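Local coordinates for 24-sterol C-methyltransferase (Haloferax volcanii, PDB 6F5Z), which probably transfers methyl groups from S-adenosyl-L-methionine, as a putative class I methyltransferase that forms a complex with the activator Trm112, at residues H25-K28 with H29-R33; V107-M110 with E111-Y114. All coordinates share one frame; numbering follows the deposited sequence.

Both contacts are local, each made within one unbroken piece of chain, and they follow in series, neither nested nor crossed. From the N terminus, interaction 1 comes first, in the last turns of helix 16-33, before the first strand of the sheet. Interaction 2 follows where strand 104-110, in the middle of the sheet, ends and the chain turns over S-adenosyl-L-homocysteine toward helix 119-129. Their centres are about 13 Å apart, and they meet directly: A27, A30 and L31 of the helix pack on W108, and T26 packs on M110. Together they tie helix 16-33 to the central strand and the S-adenosyl-L-homocysteine pocket.

Interaction 1 of 2, residues H25-K28 with H29-R33; sequences HTAK and HALAR
K28 and H29 run side by side off the outer flank of the helix, the lysine chain laid over one face of the imidazole. CG of K28 stands above the ring centre, 4.1 Å from the centroid of H29 and 12° off the ring normal, a CH-pi contact. Farther out, K28 CE comes within 3.5 Å of H29 NE2. The first torsion of K28 (chi1 65°) tucks CG between the backbone N and the carbonyl carbon, from where the extended chain can follow the neighbouring ring instead of leaving it. H29 has its CG anti to its own carbonyl carbon (chi1 -67°), which turns the ring back along the helix until CD2 lies 3.7 Å from the carbonyl O of H25. The lysine ends in a salt bridge from NZ to D189.

L31 faces another way. Its branch lies over the preceding turn, CG 3.2 Å from the carbonyl O of A27, and CD1 reaches the methyl of A27 at 4.3 Å. The same carbonyl accepts the helical bond from L31 N, at 2.8 Å. One residue earlier, T26 O accepts from both A30 N and H29 N. The side-chain hydroxyl of T26 bonds to T218.

This is i to i+4 packing in the C-terminal part of helix 16-33, whose apolar side is turned to the sheet of a Rossmann-like methyltransferase while K28 and H29 lie on the outward side. A27, about 6 Å from S-adenosyl-L-homocysteine, sets its side chain with A30 and L31 against W108 of strand 104-110, while L31 also meets A52, A55 and L56 of helix 51-60. T26, A30 and H29 touch I185 of strand 178-185, and beyond them R33 forms salt bridges with E181 and D183, beside R33 of a second copy of this protein.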
# COMPACT_ATOMS: atom_id res chain seq x y z
N HIS B 25 -15.78 0.00 10.89
CA HIS B 25 -16.27 -0.61 9.65
C HIS B 25 -15.27 -0.51 8.51
O HIS B 25 -15.18 -1.43 7.69
CB HIS B 25 -17.56 0.07 9.16
CG HIS B 25 -18.72 -0.02 10.10
ND1 HIS B 25 -19.84 0.77 9.92
CD2 HIS B 25 -18.88 -0.77 11.22
CE1 HIS B 25 -20.67 0.46 10.92
NE2 HIS B 25 -20.14 -0.43 11.74
N THR B 26 -14.53 0.61 8.45
CA THR B 26 -13.52 0.74 7.38
C THR B 26 -12.11 0.63 7.96
O THR B 26 -11.20 0.13 7.28
CB THR B 26 -13.70 2.03 6.59
OG1 THR B 26 -13.58 3.14 7.47
CG2 THR B 26 -15.03 2.05 5.85
N ALA B 27 -11.91 1.15 9.19
CA ALA B 27 -10.57 1.10 9.81
C ALA B 27 -10.04 -0.32 9.90
O ALA B 27 -8.82 -0.54 9.76
CB ALA B 27 -10.57 1.71 11.21
N LYS B 28 -10.93 -1.32 10.13
CA LYS B 28 -10.42 -2.68 10.25
C LYS B 28 -9.66 -3.09 8.99
O LYS B 28 -8.67 -3.83 9.12
CB LYS B 28 -11.57 -3.65 10.52
CG LYS B 28 -12.58 -3.80 9.41
CD LYS B 28 -13.74 -4.74 9.85
CE LYS B 28 -14.78 -4.88 8.77
NZ LYS B 28 -15.98 -5.59 9.28
N HIS B 29 -10.11 -2.65 7.81
CA HIS B 29 -9.48 -3.04 6.55
C HIS B 29 -8.19 -2.30 6.34
O HIS B 29 -7.21 -2.87 5.85
CB HIS B 29 -10.40 -2.78 5.36
CG HIS B 29 -11.62 -3.64 5.37
ND1 HIS B 29 -11.52 -5.02 5.31
CD2 HIS B 29 -12.93 -3.29 5.47
CE1 HIS B 29 -12.77 -5.47 5.32
NE2 HIS B 29 -13.65 -4.48 5.44
N ALA B 30 -8.17 -1.01 6.70
CA ALA B 30 -6.93 -0.22 6.53
C ALA B 30 -5.85 -0.73 7.50
O ALA B 30 -4.70 -0.89 7.11
CB ALA B 30 -7.21 1.26 6.81
N LEU B 31 -6.23 -1.04 8.75
CA LEU B 31 -5.26 -1.53 9.73
C LEU B 31 -4.66 -2.85 9.28
O LEU B 31 -3.46 -3.10 9.47
CB LEU B 31 -5.93 -1.73 11.10
CG LEU B 31 -6.29 -0.42 11.77
CD1 LEU B 31 -7.37 -0.61 12.87
CD2 LEU B 31 -5.06 0.26 12.36
N ALA B 32 -5.50 -3.70 8.64
CA ALA B 32 -5.02 -5.02 8.22
C ALA B 32 -3.95 -4.92 7.15
O ALA B 32 -3.21 -5.90 6.97
CB ALA B 32 -6.16 -5.87 7.71
N ARG B 33 -3.86 -3.78 6.46
CA ARG B 33 -2.89 -3.60 5.37
C ARG B 33 -1.53 -3.22 5.93
O ARG B 33 -0.53 -3.31 5.18
CB ARG B 33 -3.37 -2.47 4.42
CG ARG B 33 -4.59 -2.88 3.64
CD ARG B 33 -5.12 -1.78 2.75
NE ARG B 33 -6.45 -2.14 2.23
CZ ARG B 33 -7.04 -1.55 1.20
NH1 ARG B 33 -6.43 -0.56 0.56
NH2 ARG B 33 -8.26 -1.92 0.83

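Interaction 2 of 2, residues V107-M110 with E111-Y114. With SAH (S-adenosyl-L-homocysteine), chain G.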
# COMPACT_ATOMS: atom_id res chain seq x y z
N VAL B 107 3.00 5.28 11.65
CA VAL B 107 2.03 6.23 12.21
C VAL B 107 0.69 5.90 11.54
O VAL B 107 0.61 5.69 10.32
CB VAL B 107 2.44 7.69 11.88
CG1 VAL B 107 1.36 8.69 12.32
CG2 VAL B 107 3.76 8.04 12.56
N TRP B 108 -0.38 5.87 12.36
CA TRP B 108 -1.74 5.65 11.94
C TRP B 108 -2.56 6.87 12.32
O TRP B 108 -2.36 7.44 13.40
CB TRP B 108 -2.32 4.44 12.72
CG TRP B 108 -3.82 4.36 12.72
CD1 TRP B 108 -4.67 4.87 13.66
CD2 TRP B 108 -4.65 3.80 11.68
NE1 TRP B 108 -5.99 4.61 13.30
CE2 TRP B 108 -6.00 3.99 12.07
CE3 TRP B 108 -4.37 3.16 10.45
CZ2 TRP B 108 -7.06 3.48 11.32
CZ3 TRP B 108 -5.43 2.69 9.68
CH2 TRP B 108 -6.77 2.89 10.11
N SER B 109 -3.50 7.26 11.47
CA SER B 109 -4.46 8.27 11.86
C SER B 109 -5.78 8.01 11.13
O SER B 109 -5.81 7.87 9.91
CB SER B 109 -3.92 9.67 11.61
OG SER B 109 -4.87 10.65 12.00
N MET B 110 -6.88 7.97 11.89
CA MET B 110 -8.21 7.78 11.27
C MET B 110 -9.12 8.93 11.73
O MET B 110 -9.23 9.21 12.95
CB MET B 110 -8.83 6.44 11.72
CG MET B 110 -10.31 6.27 11.41
SD MET B 110 -10.59 6.12 9.63
CE MET B 110 -12.33 5.63 9.57
N GLU B 111 -9.77 9.57 10.76
CA GLU B 111 -10.76 10.60 11.04
C GLU B 111 -10.22 11.72 11.94
O GLU B 111 -11.01 12.28 12.72
CB GLU B 111 -12.02 9.92 11.66
CG GLU B 111 -12.87 9.24 10.60
CD GLU B 111 -13.61 10.27 9.77
OE1 GLU B 111 -12.96 10.98 8.97
OE2 GLU B 111 -14.83 10.45 10.01
N ALA B 112 -8.97 12.15 11.73
CA ALA B 112 -8.39 13.19 12.59
C ALA B 112 -7.52 14.14 11.82
O ALA B 112 -7.37 15.29 12.21
CB ALA B 112 -7.54 12.55 13.70
N PHE B 113 -6.86 13.65 10.77
CA PHE B 113 -5.83 14.45 10.12
C PHE B 113 -6.31 15.81 9.63
O PHE B 113 -5.56 16.78 9.74
CB PHE B 113 -5.16 13.68 8.97
CG PHE B 113 -4.17 14.48 8.17
CD1 PHE B 113 -2.87 14.66 8.63
CD2 PHE B 113 -4.55 15.11 7.00
CE1 PHE B 113 -1.96 15.43 7.89
CE2 PHE B 113 -3.65 15.91 6.27
CZ PHE B 113 -2.37 16.04 6.72
N TYR B 114 -7.53 15.85 9.13
CA TYR B 114 -8.06 17.05 8.51
C TYR B 114 -8.43 18.11 9.55
O TYR B 114 -8.82 19.21 9.15
CB TYR B 114 -9.20 16.71 7.58
CG TYR B 114 -10.25 15.83 8.20
CD1 TYR B 114 -11.27 16.37 8.98
CD2 TYR B 114 -10.29 14.46 7.95
CE1 TYR B 114 -12.28 15.58 9.51
CE2 TYR B 114 -11.28 13.65 8.50
CZ TYR B 114 -12.29 14.21 9.27
OH TYR B 114 -13.33 13.44 9.76
N SAH G . -9.21 7.97 15.52
CA SAH G . -10.46 7.92 16.33
CB SAH G . -11.02 9.34 16.75
CG SAH G . -11.45 10.19 15.55
SD SAH G . -12.11 11.81 16.11
C SAH G . -11.59 7.14 15.60
O SAH G . -11.24 6.64 14.45
OXT SAH G . -12.69 7.00 16.09
C5' SAH G . -10.67 12.90 16.00
C4' SAH G . -9.71 12.77 17.16
O4' SAH G . -8.56 13.62 16.88
C3' SAH G . -10.33 13.29 18.46
O3' SAH G . -10.17 12.38 19.55
C2' SAH G . -9.68 14.67 18.65
O2' SAH G . -9.56 15.12 20.00
C1' SAH G . -8.32 14.48 17.98
N9 SAH G . -7.72 15.71 17.46
C8 SAH G . -8.28 16.59 16.57
N7 SAH G . -7.49 17.58 16.24
C5 SAH G . -6.33 17.34 16.95
C6 SAH G . -5.10 18.03 17.05
N6 SAH G . -4.83 19.18 16.41
N1 SAH G . -4.14 17.51 17.86
C2 SAH G . -4.42 16.40 18.55
N3 SAH G . -5.53 15.66 18.55
C4 SAH G . -6.46 16.18 17.72
O HOH W 1 -6.91 10.86 9.98
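M110 and E111 send their side chains the same way from the strand end, and the packing contacts start here: the methionine methyl CE makes an apolar contact with E111 CG at 3.8 Å. The M110 chain leaves with CG anti to its backbone N (chi1 167°) and then bends at chi2 (69°), which brings SD back alongside E111. Its CG also lies 3.2 Å from the carboxylate oxygen O of S-adenosyl-L-homocysteine. On the opposite flank of the backbone, OG of S109 approaches the methyl of A112 at 3.7 Å, and that methyl in turn touches the ribose O4' of the ligand.

Hydrogen bonds hold the turn at several points. The carbonyl O of M110 accepts the amino N of the ligand at 2.9 Å. A water donates to S109 OG and accepts from F113 N, 2.9 Å from each, bridging the strand to the short 3-10 turn; S109 OG is bonded to L45 O as well. The Y114 hydroxyl donates to E111 OE1 at 2.6 Å, meeting it from above the carboxylate plane, and N141 N supplies that oxygen with a second bond. Two bonds therefore hold the buried carboxylate oxygen OE1. The backbone of E111 turns through the left-handed region, where the strand ends. An alanine at M110 would keep the backbone carbonyl but would probably open a gap beside E111 CG, taking support from that flank of the ligand's carboxylate end.

Such a ligand-binding loop at the end of the fourth strand is a feature of Rossmann-like methyltransferases. Strand 104-110 lies between strands 41-45 and 134-140; W108 and M110 face helix 16-33, while F113 packs on P119, T122 and L123 at the start of helix 119-129.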